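PDB 4NOE: single-stranded DNA-binding protein DdrB from Deinococcus radiodurans, which binds single-stranded DNA and anneals complementary strands, probably as part of the cell's response to DNA damage. Local coordinates for residues E55-F60 with I105-G110; H84-R89 with V130-F135; R27-Q32 with W62-A67; I8-D13 with R33-L38. All coordinates share one frame; numbering follows the deposited sequence.

Contact 1 of 4, residues E55-F60 with I105-G110; sequences ENEADF and IKYSRG. With nucleotides of chain F.
The carboxylate of E57 overlaps the phenol end of Y107, lying at the ring's edge with the two planes only 23° apart. Y107 OH donates a hydrogen bond to E57 OE2 across a very short 2.5 Å, a length best read with some caution. The shape of the glutamate makes this meeting possible. CG stands anti to the backbone N (chi1 -162°), and a bend at chi2 brings the chain down on I105, where E57 CG rests 3.8 Å from I105 CG2 and the two side chains run at about a right angle. A water donates to E57 O at 3.0 Å and, weakly, to Y107 OH, adding a second route between loop and ring.

The contact fastens the loop that follows strand 50-52 onto strand 104-110. Strand alternation sends Y107 toward this loop and K106 away from it. S108 OG donates to O2 of DT26 of chain F at 2.5 Å, again very short. K106 NZ, salt-bridged to E121, merely lies near the same thymine; further on, G110 N makes a weak bond to OP1 of DG29 of chain F.

Because E57 OE2 also forms a salt bridge with R88 of strand 84-91, a single carboxylate oxygen serves both a phenol and an arginine. This pairing would be expected to keep E57 ionised and to fix the rotation of its carboxylate beside the strand that meets the thymine.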
# COMPACT_ATOMS: atom_id res chain seq x y z
N GLU E 55 23.83 -27.35 17.41
CA GLU E 55 24.26 -28.19 18.53
C GLU E 55 23.93 -27.58 19.90
O GLU E 55 24.10 -28.24 20.93
CB GLU E 55 25.76 -28.53 18.44
N ASN E 56 23.44 -26.34 19.90
CA ASN E 56 23.03 -25.70 21.16
C ASN E 56 21.55 -25.88 21.52
O ASN E 56 21.13 -25.50 22.62
CB ASN E 56 23.39 -24.21 21.15
CG ASN E 56 24.83 -23.96 21.60
OD1 ASN E 56 25.67 -23.55 20.80
ND2 ASN E 56 25.11 -24.20 22.88
N GLU E 57 20.77 -26.45 20.61
CA GLU E 57 19.31 -26.48 20.76
C GLU E 57 18.82 -27.35 21.91
O GLU E 57 17.95 -26.94 22.68
CB GLU E 57 18.66 -26.96 19.45
CG GLU E 57 17.18 -26.62 19.33
CD GLU E 57 16.27 -27.68 19.95
OE1 GLU E 57 16.70 -28.85 20.09
OE2 GLU E 57 15.11 -27.35 20.28
N ALA E 58 19.36 -28.56 22.02
CA ALA E 58 18.88 -29.54 23.00
C ALA E 58 18.89 -29.03 24.45
O ALA E 58 18.00 -29.37 25.23
CB ALA E 58 19.68 -30.81 22.89
N ASP E 59 19.88 -28.21 24.80
CA ASP E 59 20.05 -27.78 26.19
C ASP E 59 20.25 -26.27 26.28
O ASP E 59 20.89 -25.77 27.21
CB ASP E 59 21.24 -28.50 26.81
CG ASP E 59 22.54 -28.18 26.11
OD1 ASP E 59 22.47 -27.68 24.96
OD2 ASP E 59 23.61 -28.40 26.69
N PHE E 60 19.70 -25.56 25.31
CA PHE E 60 19.80 -24.11 25.30
C PHE E 60 19.20 -23.51 26.57
O PHE E 60 18.14 -23.94 27.03
CB PHE E 60 19.09 -23.55 24.07
CG PHE E 60 19.24 -22.08 23.91
CD1 PHE E 60 20.43 -21.53 23.46
CD2 PHE E 60 18.19 -21.23 24.23
CE1 PHE E 60 20.56 -20.16 23.30
CE2 PHE E 60 18.32 -19.87 24.09
CZ PHE E 60 19.51 -19.33 23.63
N ILE E 105 16.21 -26.15 13.52
CA ILE E 105 15.15 -26.22 14.50
C ILE E 105 14.67 -24.80 14.67
O ILE E 105 15.44 -23.93 15.11
CB ILE E 105 15.64 -26.75 15.84
CG1 ILE E 105 16.45 -28.04 15.64
CG2 ILE E 105 14.46 -27.02 16.77
CD1 ILE E 105 15.61 -29.17 15.10
N LYS E 106 13.42 -24.55 14.31
CA LYS E 106 12.92 -23.19 14.31
C LYS E 106 11.84 -23.04 15.37
O LYS E 106 11.01 -23.93 15.55
CB LYS E 106 12.37 -22.82 12.93
CG LYS E 106 11.94 -21.37 12.80
CD LYS E 106 11.65 -20.94 11.35
CE LYS E 106 11.29 -19.45 11.35
NZ LYS E 106 10.90 -18.86 10.03
N TYR E 107 11.88 -21.92 16.09
CA TYR E 107 10.84 -21.57 17.04
C TYR E 107 10.08 -20.39 16.47
O TYR E 107 10.65 -19.29 16.31
CB TYR E 107 11.45 -21.24 18.41
CG TYR E 107 11.94 -22.47 19.12
CD1 TYR E 107 13.17 -23.05 18.79
CD2 TYR E 107 11.16 -23.09 20.09
CE1 TYR E 107 13.61 -24.19 19.43
CE2 TYR E 107 11.61 -24.24 20.74
CZ TYR E 107 12.82 -24.78 20.40
OH TYR E 107 13.25 -25.92 21.04
N SER E 108 8.81 -20.63 16.16
CA SER E 108 7.96 -19.61 15.54
C SER E 108 6.49 -19.81 15.89
O SER E 108 6.07 -20.92 16.24
CB SER E 108 8.11 -19.63 14.01
OG SER E 108 7.56 -20.84 13.48
N ARG E 109 5.71 -18.75 15.75
CA ARG E 109 4.27 -18.78 15.97
C ARG E 109 3.54 -18.11 14.81
O ARG E 109 4.15 -17.37 14.01
CB ARG E 109 3.92 -18.03 17.26
CG ARG E 109 4.31 -16.55 17.19
CD ARG E 109 4.09 -15.82 18.53
NE ARG E 109 4.63 -14.45 18.48
CZ ARG E 109 4.00 -13.41 17.95
NH1 ARG E 109 2.79 -13.56 17.39
NH2 ARG E 109 4.56 -12.22 17.95
N GLY E 110 2.24 -18.35 14.72
CA GLY E 110 1.43 -17.67 13.73
C GLY E 110 1.32 -16.20 14.09
O GLY E 110 1.30 -15.84 15.27
P DT F 26 7.83 -25.73 5.08
OP1 DT F 26 7.84 -27.13 4.83
OP2 DT F 26 6.97 -24.90 4.32
O5' DT F 26 7.50 -25.43 6.59
C5' DT F 26 7.90 -26.25 7.68
C4' DT F 26 7.48 -25.65 9.00
O4' DT F 26 8.02 -24.31 9.13
C3' DT F 26 5.97 -25.51 9.19
O3' DT F 26 5.57 -25.81 10.52
C2' DT F 26 5.74 -24.03 8.99
C1' DT F 26 7.01 -23.44 9.54
N1 DT F 26 7.37 -22.11 9.05
C2 DT F 26 7.94 -21.19 9.89
O2 DT F 26 8.12 -21.39 11.07
N3 DT F 26 8.31 -20.02 9.29
C4 DT F 26 8.16 -19.68 7.97
O4 DT F 26 8.54 -18.60 7.57
C5 DT F 26 7.58 -20.70 7.14
C7 DT F 26 7.40 -20.43 5.68
C6 DT F 26 7.22 -21.85 7.71
P DG F 29 -1.40 -19.87 15.99
OP1 DG F 29 -0.04 -20.03 16.45
OP2 DG F 29 -2.40 -20.84 16.29
O5' DG F 29 -2.00 -18.49 16.48
C5' DG F 29 -1.86 -17.31 15.69
C4' DG F 29 -3.07 -16.41 15.80
O4' DG F 29 -4.13 -16.95 14.99
C3' DG F 29 -3.64 -16.25 17.21
O3' DG F 29 -4.30 -15.00 17.43
C2' DG F 29 -4.72 -17.30 17.25
C1' DG F 29 -5.20 -17.39 15.81
N9 DG F 29 -5.52 -18.75 15.44
C8 DG F 29 -5.26 -19.88 16.17
N7 DG F 29 -5.68 -20.97 15.60
C5 DG F 29 -6.28 -20.53 14.43
C6 DG F 29 -6.91 -21.26 13.40
O6 DG F 29 -7.08 -22.47 13.31
N1 DG F 29 -7.36 -20.42 12.39
C2 DG F 29 -7.21 -19.06 12.37
N2 DG F 29 -7.71 -18.43 11.31
N3 DG F 29 -6.64 -18.37 13.33
C4 DG F 29 -6.19 -19.16 14.32
P DC F 28 0.76 -24.16 13.64
OP1 DC F 28 1.53 -23.62 14.72
OP2 DC F 28 -0.18 -25.18 13.95
O5' DC F 28 -0.05 -23.00 12.93
C5' DC F 28 0.45 -21.68 12.82
C4' DC F 28 -0.66 -20.73 12.52
O4' DC F 28 -1.31 -21.12 11.30
C3' DC F 28 -1.76 -20.69 13.57
O3' DC F 28 -1.37 -19.66 14.45
C2' DC F 28 -2.99 -20.34 12.76
C1' DC F 28 -2.69 -20.83 11.35
N1 DC F 28 -3.39 -22.04 10.91
C2 DC F 28 -4.06 -22.03 9.67
O2 DC F 28 -4.08 -20.99 9.02
N3 DC F 28 -4.67 -23.15 9.24
C4 DC F 28 -4.61 -24.27 9.98
N4 DC F 28 -5.23 -25.35 9.51
C5 DC F 28 -3.92 -24.31 11.22
C6 DC F 28 -3.33 -23.19 11.64
O HOH W 1 15.28 -26.20 23.86

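Contact 2 of 4, residues H84-R89 with V130-F135; sequences HAYRRR and VSLAIF. With nucleotides of chain F.
L132 sets its CB over one face of the Y86 ring, a CH-pi contact with that carbon 3.7 Å from the ring centroid and 16° off the normal. With L132 CG anti to the backbone N (chi1 173°), its CD2 adds a second touch, 3.9 Å from Y86 CD1, while V130 O approaches the ring edge near its plane, 3.7 Å from Y86 CE2. Leucine and tyrosine side chains cross at about a right angle.

One shell out, the chain turns a corner at L132, where L132 and A133 form a classic beta bulge opposite Y107. Strand 104-110 pairs with both partners of this contact and lies between them, so Y86 meets L132 past an intervening strand; its hydroxyl is bound by R109 of that strand.

Farther along strand 84-91, R89 binds the DNA backbone. R89 NH1 donates to O3' of DG27 of chain F at 2.9 Å and, more nearly straight, to OP1 of the same nucleotide at 3.1 Å. R87 CB lies over one face of this guanidinium, and R89 NE donates to S108 OG. Gripped by both S108 and the DNA backbone, the guanidinium is held in orientation, its charge matched to phosphate.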
# COMPACT_ATOMS: atom_id res chain seq x y z
N HIS E 84 4.11 -14.62 24.54
CA HIS E 84 3.73 -15.37 23.34
C HIS E 84 4.31 -16.78 23.36
O HIS E 84 5.40 -17.01 23.90
CB HIS E 84 4.26 -14.66 22.08
CG HIS E 84 3.77 -13.25 21.91
ND1 HIS E 84 2.50 -12.95 21.46
CD2 HIS E 84 4.40 -12.06 22.11
CE1 HIS E 84 2.36 -11.63 21.41
NE2 HIS E 84 3.50 -11.07 21.80
N ALA E 85 3.59 -17.73 22.77
CA ALA E 85 4.07 -19.11 22.69
C ALA E 85 4.65 -19.36 21.31
O ALA E 85 4.04 -19.00 20.31
CB ALA E 85 2.93 -20.09 22.94
N TYR E 86 5.83 -19.96 21.25
CA TYR E 86 6.44 -20.30 19.97
C TYR E 86 6.60 -21.80 19.88
O TYR E 86 7.12 -22.42 20.81
CB TYR E 86 7.81 -19.62 19.82
CG TYR E 86 7.72 -18.11 19.77
CD1 TYR E 86 7.64 -17.37 20.94
CD2 TYR E 86 7.71 -17.43 18.56
CE1 TYR E 86 7.54 -16.00 20.90
CE2 TYR E 86 7.61 -16.03 18.52
CZ TYR E 86 7.52 -15.33 19.69
OH TYR E 86 7.43 -13.95 19.69
N ARG E 87 6.15 -22.39 18.77
CA ARG E 87 6.29 -23.84 18.56
C ARG E 87 7.67 -24.26 18.09
O ARG E 87 8.28 -23.58 17.24
CB ARG E 87 5.27 -24.34 17.54
CG ARG E 87 3.90 -24.59 18.10
CD ARG E 87 3.08 -25.55 17.26
NE ARG E 87 1.76 -25.73 17.85
CZ ARG E 87 0.74 -24.90 17.66
NH1 ARG E 87 -0.42 -25.13 18.25
NH2 ARG E 87 0.88 -23.83 16.89
N ARG E 88 8.15 -25.38 18.61
CA ARG E 88 9.40 -25.98 18.13
C ARG E 88 9.12 -26.69 16.80
O ARG E 88 8.23 -27.53 16.71
CB ARG E 88 9.90 -26.99 19.17
CG ARG E 88 11.23 -27.65 18.84
CD ARG E 88 11.64 -28.60 19.97
NE ARG E 88 12.97 -29.16 19.75
CZ ARG E 88 13.21 -30.22 18.98
NH1 ARG E 88 12.21 -30.83 18.34
NH2 ARG E 88 14.46 -30.66 18.84
N ARG E 89 9.86 -26.33 15.75
CA ARG E 89 9.64 -26.94 14.44
C ARG E 89 10.93 -27.55 13.90
O ARG E 89 11.97 -26.90 13.83
CB ARG E 89 9.09 -25.89 13.46
CG ARG E 89 7.88 -25.13 14.04
CD ARG E 89 7.28 -24.13 13.08
NE ARG E 89 6.35 -23.22 13.74
CZ ARG E 89 5.05 -23.45 13.90
NH1 ARG E 89 4.51 -24.59 13.47
NH2 ARG E 89 4.30 -22.55 14.51
N VAL E 130 5.89 -15.68 12.77
CA VAL E 130 6.73 -14.70 13.44
C VAL E 130 7.79 -15.52 14.13
O VAL E 130 7.45 -16.47 14.84
CB VAL E 130 5.93 -13.90 14.48
CG1 VAL E 130 6.85 -12.96 15.26
CG2 VAL E 130 4.79 -13.10 13.81
N SER E 131 9.06 -15.18 13.92
CA SER E 131 10.16 -16.01 14.41
C SER E 131 10.75 -15.55 15.73
O SER E 131 11.02 -14.36 15.94
CB SER E 131 11.29 -16.07 13.38
OG SER E 131 10.81 -16.46 12.11
N LEU E 132 11.02 -16.51 16.62
CA LEU E 132 11.77 -16.22 17.83
C LEU E 132 13.24 -16.57 17.65
O LEU E 132 14.14 -15.77 17.99
CB LEU E 132 11.20 -17.01 19.02
CG LEU E 132 12.03 -16.90 20.31
CD1 LEU E 132 12.04 -15.47 20.86
CD2 LEU E 132 11.50 -17.86 21.36
N ALA E 133 13.49 -17.76 17.12
CA ALA E 133 14.85 -18.30 17.07
C ALA E 133 14.98 -19.44 16.07
O ALA E 133 14.02 -20.18 15.81
CB ALA E 133 15.30 -18.78 18.49
N ILE E 134 16.17 -19.58 15.50
CA ILE E 134 16.43 -20.74 14.66
C ILE E 134 17.78 -21.35 14.98
O ILE E 134 18.81 -20.67 14.99
CB ILE E 134 16.29 -20.42 13.16
CG1 ILE E 134 16.74 -21.61 12.32
CG2 ILE E 134 17.10 -19.19 12.79
CD1 ILE E 134 16.19 -21.58 10.90
N PHE E 135 17.78 -22.65 15.27
CA PHE E 135 19.03 -23.33 15.58
C PHE E 135 19.49 -24.01 14.30
O PHE E 135 18.77 -24.84 13.71
CB PHE E 135 18.84 -24.29 16.76
CG PHE E 135 18.46 -23.59 18.05
CD1 PHE E 135 17.16 -23.14 18.25
CD2 PHE E 135 19.40 -23.37 19.04
CE1 PHE E 135 16.80 -22.49 19.42
CE2 PHE E 135 19.05 -22.72 20.22
CZ PHE E 135 17.74 -22.28 20.41
P DC F 28 0.76 -24.16 13.64
OP1 DC F 28 1.53 -23.62 14.72
OP2 DC F 28 -0.18 -25.18 13.95
O5' DC F 28 -0.05 -23.00 12.93
C5' DC F 28 0.45 -21.68 12.82
C4' DC F 28 -0.66 -20.73 12.52
O4' DC F 28 -1.31 -21.12 11.30
C3' DC F 28 -1.76 -20.69 13.57
O3' DC F 28 -1.37 -19.66 14.45
C2' DC F 28 -2.99 -20.34 12.76
C1' DC F 28 -2.69 -20.83 11.35
N1 DC F 28 -3.39 -22.04 10.91
C2 DC F 28 -4.06 -22.03 9.67
O2 DC F 28 -4.08 -20.99 9.02
N3 DC F 28 -4.67 -23.15 9.24
C4 DC F 28 -4.61 -24.27 9.98
N4 DC F 28 -5.23 -25.35 9.51
C5 DC F 28 -3.92 -24.31 11.22
C6 DC F 28 -3.33 -23.19 11.64
P DG F 27 5.40 -27.25 11.06
OP1 DG F 27 5.80 -27.26 12.41
OP2 DG F 27 5.95 -28.17 10.13
O5' DG F 27 3.87 -27.40 11.37
C5' DG F 27 2.81 -27.19 10.46
C4' DG F 27 2.41 -25.74 10.41
O4' DG F 27 1.95 -25.52 9.07
C3' DG F 27 1.27 -25.29 11.32
O3' DG F 27 1.73 -24.67 12.52
C2' DG F 27 0.60 -24.24 10.47
C1' DG F 27 0.74 -24.82 9.08
N9 DG F 27 -0.32 -25.77 8.80
C8 DG F 27 -0.87 -26.65 9.70
N7 DG F 27 -1.85 -27.34 9.21
C5 DG F 27 -1.98 -26.87 7.91
C6 DG F 27 -2.87 -27.25 6.89
O6 DG F 27 -3.76 -28.10 6.92
N1 DG F 27 -2.63 -26.55 5.72
C2 DG F 27 -1.68 -25.58 5.56
N2 DG F 27 -1.63 -25.00 4.35
N3 DG F 27 -0.84 -25.22 6.51
C4 DG F 27 -1.04 -25.90 7.65
P DT F 26 7.83 -25.73 5.08
OP1 DT F 26 7.84 -27.13 4.83
OP2 DT F 26 6.97 -24.90 4.32
O5' DT F 26 7.50 -25.43 6.59
C5' DT F 26 7.90 -26.25 7.68
C4' DT F 26 7.48 -25.65 9.00
O4' DT F 26 8.02 -24.31 9.13
C3' DT F 26 5.97 -25.51 9.19
O3' DT F 26 5.57 -25.81 10.52
C2' DT F 26 5.74 -24.03 8.99
C1' DT F 26 7.01 -23.44 9.54
N1 DT F 26 7.37 -22.11 9.05
C2 DT F 26 7.94 -21.19 9.89
O2 DT F 26 8.12 -21.39 11.07
N3 DT F 26 8.31 -20.02 9.29
C4 DT F 26 8.16 -19.68 7.97
O4 DT F 26 8.54 -18.60 7.57
C5 DT F 26 7.58 -20.70 7.14
C7 DT F 26 7.40 -20.43 5.68
C6 DT F 26 7.22 -21.85 7.71

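Contact 3 of 4, residues R27-Q32 with W62-A67; sequences RLLDVQ and WSLIGA
L64 bridges a short 3-10 turn, residues 62-64, to the first turns of helix 28-37 by meeting L29, a helix-to-loop packing in this DdrB-family protein. The turn begins at W62, whose indole joins the aromatic cluster of Y107, F60 and F135, so that this residue links the turn to the larger sheet. S63 comes next, and its backbone S63 O comes to 3.4 Å from Q32 O, a proximity of two acceptors and not a bond. S63 OG is hydrogen-bonded to D61 OD1, just before the turn.

L64 carries the apolar part of the contact. Its CG lies anti to the carbonyl carbon (chi1 -73°), and from there the CD2 branch reaches the helix, settling 3.8 Å from L29 CG and 3.7 Å from L29 O. One methyl thus touches both the side chain and the backbone of a single residue. Q32 follows one turn later on the helix, with its CB 4.1 Å from L64 O; here the backbones are nearest, Q32 CA lying 5.5 Å from L64 CA. L29 and Q32 also pack on the second subunit, against its L14 and A16.

The CB of I65 points away from the helix, and its side chain packs on L132. G66 then takes a positive phi of 72°, and the chain swings round to A67. The turn is closed at W62 O, which accepts from I65 N at 3.1 Å and from A67 N at 2.9 Å, the two donors arriving from opposite faces of its carbonyl plane.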
# COMPACT_ATOMS: atom_id res chain seq x y z
N ARG E 27 30.64 -11.81 34.34
CA ARG E 27 29.36 -12.09 34.99
C ARG E 27 28.14 -11.75 34.13
O ARG E 27 26.99 -11.90 34.57
CB ARG E 27 29.29 -11.33 36.32
N LEU E 28 28.37 -11.29 32.90
CA LEU E 28 27.29 -10.79 32.05
C LEU E 28 26.17 -11.82 31.82
O LEU E 28 25.00 -11.55 32.09
CB LEU E 28 27.84 -10.29 30.71
CG LEU E 28 26.78 -9.71 29.77
CD1 LEU E 28 26.00 -8.61 30.48
CD2 LEU E 28 27.40 -9.20 28.48
N LEU E 29 26.54 -13.00 31.34
CA LEU E 29 25.55 -14.04 31.04
C LEU E 29 24.78 -14.50 32.29
O LEU E 29 23.60 -14.84 32.21
CB LEU E 29 26.20 -15.22 30.32
CG LEU E 29 26.05 -15.30 28.79
CD1 LEU E 29 26.12 -13.93 28.13
CD2 LEU E 29 27.10 -16.21 28.20
N ASP E 30 25.44 -14.49 33.45
CA ASP E 30 24.76 -14.87 34.68
C ASP E 30 23.70 -13.85 35.12
O ASP E 30 22.62 -14.21 35.57
CB ASP E 30 25.77 -15.14 35.80
CG ASP E 30 26.59 -16.40 35.55
OD1 ASP E 30 26.08 -17.31 34.85
OD2 ASP E 30 27.73 -16.47 36.06
N VAL E 31 24.02 -12.57 34.96
CA VAL E 31 23.04 -11.52 35.19
C VAL E 31 21.86 -11.70 34.23
O VAL E 31 20.70 -11.62 34.65
CB VAL E 31 23.67 -10.13 35.02
CG1 VAL E 31 22.62 -9.04 35.09
CG2 VAL E 31 24.75 -9.93 36.09
N GLN E 32 22.15 -11.98 32.96
CA GLN E 32 21.08 -12.21 31.98
C GLN E 32 20.20 -13.38 32.37
O GLN E 32 18.97 -13.29 32.28
CB GLN E 32 21.65 -12.44 30.57
CG GLN E 32 21.77 -11.18 29.74
CD GLN E 32 22.40 -11.45 28.39
OE1 GLN E 32 21.77 -12.02 27.50
NE2 GLN E 32 23.66 -11.07 28.25
N TRP E 62 17.13 -20.96 27.81
CA TRP E 62 16.19 -19.97 27.30
C TRP E 62 16.11 -18.73 28.18
O TRP E 62 15.67 -17.67 27.72
CB TRP E 62 14.81 -20.60 27.09
CG TRP E 62 14.79 -21.57 25.92
CD1 TRP E 62 14.91 -22.93 25.98
CD2 TRP E 62 14.67 -21.25 24.52
NE1 TRP E 62 14.87 -23.47 24.71
CE2 TRP E 62 14.71 -22.46 23.80
CE3 TRP E 62 14.52 -20.05 23.81
CZ2 TRP E 62 14.61 -22.51 22.40
CZ3 TRP E 62 14.42 -20.10 22.42
CH2 TRP E 62 14.46 -21.33 21.73
N SER E 63 16.54 -18.84 29.44
CA SER E 63 16.52 -17.68 30.33
C SER E 63 17.49 -16.59 29.85
O SER E 63 17.34 -15.42 30.21
CB SER E 63 16.82 -18.07 31.79
OG SER E 63 18.21 -18.32 31.97
N LEU E 64 18.46 -16.98 29.03
CA LEU E 64 19.38 -16.00 28.44
C LEU E 64 18.61 -14.94 27.66
O LEU E 64 18.99 -13.77 27.68
CB LEU E 64 20.43 -16.68 27.56
CG LEU E 64 21.52 -17.45 28.33
CD1 LEU E 64 22.34 -18.36 27.40
CD2 LEU E 64 22.44 -16.48 29.06
N ILE E 65 17.51 -15.33 27.01
CA ILE E 65 16.71 -14.33 26.28
C ILE E 65 15.36 -14.07 26.92
O ILE E 65 14.42 -13.62 26.25
CB ILE E 65 16.50 -14.71 24.79
CG1 ILE E 65 15.67 -15.98 24.66
CG2 ILE E 65 17.85 -14.84 24.07
CD1 ILE E 65 15.30 -16.34 23.20
N GLY E 66 15.27 -14.35 28.23
CA GLY E 66 14.05 -14.07 28.98
C GLY E 66 12.89 -15.00 28.66
O GLY E 66 11.72 -14.67 28.91
N ALA E 67 13.21 -16.17 28.11
CA ALA E 67 12.20 -17.13 27.71
C ALA E 67 12.24 -18.35 28.63
O ALA E 67 13.19 -18.51 29.41
CB ALA E 67 12.42 -17.54 26.26

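Contact 4 of 4, residues I8-D13 with R33-L38; sequences IEFITD and RHYGRL
An oblique aromatic pair, F10 with Y35, joins strand 6-11 of a two-stranded antiparallel hairpin to the later turns of helix 28-37. The ring centroids are 5.3 Å apart and the planes meet at 47°. The closest approach is F10 CE2 to Y35 CD2 at 3.8 Å. Just as telling is the base of the tyrosine: Y35 CB sits over the F10 face, 4.2 Å from the centroid and 16° off the normal, as a CH-pi contact. The opposite face of F10 takes I8 CG1, so the phenylalanine is sandwiched between its own strand and the helix. Y35 in turn stacks on W40, and H34 CD2 lies over its ring centre.

Beyond the strand's end, D13 CB comes within 3.8 Å of L38 O. D13 OD2 is hydrogen-bonded to Y144 OH of the third subunit. I8 and E9 pair with a strand of the second subunit, carrying the sheet across that interface.

The F10-Y35 join is carbon on carbon, whereas the D13 carboxylate is divided: OD2 serves the third subunit and OD1 takes a weak hydrogen bond from W40 NE1 of its own chain, two bonds that would be expected to fix its rotation.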
# COMPACT_ATOMS: atom_id res chain seq x y z
N ILE E 8 23.49 -3.17 31.64
CA ILE E 8 22.65 -3.85 30.68
C ILE E 8 21.24 -3.32 30.83
O ILE E 8 20.76 -3.13 31.95
CB ILE E 8 22.75 -5.40 30.77
CG1 ILE E 8 21.60 -6.07 30.03
CG2 ILE E 8 22.77 -5.88 32.22
CD1 ILE E 8 21.72 -7.59 29.99
N GLU E 9 20.60 -3.02 29.71
CA GLU E 9 19.25 -2.48 29.72
C GLU E 9 18.27 -3.60 29.48
O GLU E 9 18.37 -4.34 28.50
CB GLU E 9 19.08 -1.39 28.65
N PHE E 10 17.31 -3.73 30.39
CA PHE E 10 16.27 -4.74 30.26
C PHE E 10 14.93 -4.07 30.03
O PHE E 10 14.72 -2.90 30.38
CB PHE E 10 16.14 -5.57 31.54
CG PHE E 10 17.29 -6.49 31.81
CD1 PHE E 10 17.41 -7.69 31.12
CD2 PHE E 10 18.22 -6.19 32.79
CE1 PHE E 10 18.45 -8.56 31.39
CE2 PHE E 10 19.25 -7.06 33.07
CZ PHE E 10 19.37 -8.25 32.37
N ILE E 11 14.02 -4.84 29.46
CA ILE E 11 12.61 -4.54 29.49
C ILE E 11 12.03 -5.58 30.45
O ILE E 11 12.17 -6.78 30.22
CB ILE E 11 11.97 -4.71 28.11
CG1 ILE E 11 12.58 -3.73 27.11
CG2 ILE E 11 10.46 -4.48 28.21
CD1 ILE E 11 12.34 -2.26 27.44
N THR E 12 11.43 -5.12 31.54
CA THR E 12 10.98 -6.03 32.58
C THR E 12 9.69 -6.74 32.17
O THR E 12 9.11 -6.46 31.11
CB THR E 12 10.72 -5.28 33.91
OG1 THR E 12 9.54 -4.47 33.77
CG2 THR E 12 11.90 -4.38 34.24
N ASP E 13 9.21 -7.62 33.04
CA ASP E 13 7.94 -8.31 32.82
C ASP E 13 6.78 -7.31 32.74
O ASP E 13 5.75 -7.62 32.16
CB ASP E 13 7.68 -9.33 33.93
CG ASP E 13 7.72 -8.70 35.32
OD1 ASP E 13 8.73 -8.05 35.66
OD2 ASP E 13 6.73 -8.83 36.06
N ARG E 33 20.81 -14.47 32.83
CA ARG E 33 20.04 -15.62 33.29
C ARG E 33 19.17 -15.24 34.48
O ARG E 33 18.02 -15.68 34.59
CB ARG E 33 20.95 -16.78 33.70
CG ARG E 33 21.75 -17.37 32.56
CD ARG E 33 22.59 -18.54 33.03
NE ARG E 33 22.88 -19.43 31.92
CZ ARG E 33 24.03 -19.44 31.26
NH1 ARG E 33 25.01 -18.62 31.64
NH2 ARG E 33 24.22 -20.28 30.25
N HIS E 34 19.72 -14.43 35.37
CA HIS E 34 19.00 -14.10 36.60
C HIS E 34 17.72 -13.33 36.32
O HIS E 34 16.65 -13.74 36.75
CB HIS E 34 19.89 -13.32 37.58
CG HIS E 34 19.16 -12.76 38.75
ND1 HIS E 34 18.99 -13.46 39.93
CD2 HIS E 34 18.54 -11.57 38.93
CE1 HIS E 34 18.31 -12.72 40.79
NE2 HIS E 34 18.03 -11.57 40.21
N TYR E 35 17.81 -12.22 35.58
CA TYR E 35 16.59 -11.47 35.29
C TYR E 35 15.78 -12.13 34.18
O TYR E 35 14.57 -11.90 34.04
CB TYR E 35 16.91 -10.01 34.96
CG TYR E 35 17.51 -9.27 36.14
CD1 TYR E 35 16.72 -8.77 37.16
CD2 TYR E 35 18.88 -9.08 36.22
CE1 TYR E 35 17.28 -8.08 38.23
CE2 TYR E 35 19.45 -8.40 37.28
CZ TYR E 35 18.64 -7.91 38.28
OH TYR E 35 19.23 -7.24 39.32
N GLY E 36 16.47 -12.96 33.39
CA GLY E 36 15.82 -13.77 32.37
C GLY E 36 14.76 -14.68 32.94
O GLY E 36 13.66 -14.80 32.39
N ARG E 37 15.07 -15.33 34.07
CA ARG E 37 14.12 -16.21 34.73
C ARG E 37 12.89 -15.43 35.17
O ARG E 37 11.81 -16.00 35.31
CB ARG E 37 14.76 -16.87 35.95
N LEU E 38 13.05 -14.13 35.40
CA LEU E 38 11.91 -13.28 35.75
C LEU E 38 11.14 -12.83 34.51
O LEU E 38 10.14 -12.12 34.61
CB LEU E 38 12.35 -12.06 36.56
CG LEU E 38 12.99 -12.34 37.93
CD1 LEU E 38 13.38 -11.04 38.61
CD2 LEU E 38 12.06 -13.17 38.82

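The four contacts fall into two pairs. Contacts 1 and 2, centres 6 Å apart, share the mixed sheet through adjacent strands 84-91, 104-110 and 128-135, and both reach the DNA. Contacts 3 and 4, centres 7 Å apart, share helix 28-37, touch the second subunit, and approach the nucleic acid no nearer than about 12 Å and 17 Å between nearest atoms. Between the pairs the centres lie 16 to 20 Å apart, with W62 of contact 3 packing on Y107, L132 and F135. Along the chain the segments alternate within each pair, and those of contacts 1 and 3 cross as well. Contacts 1 and 2 thus lie on the DNA side, contacts 3 and 4 toward neighbouring subunits.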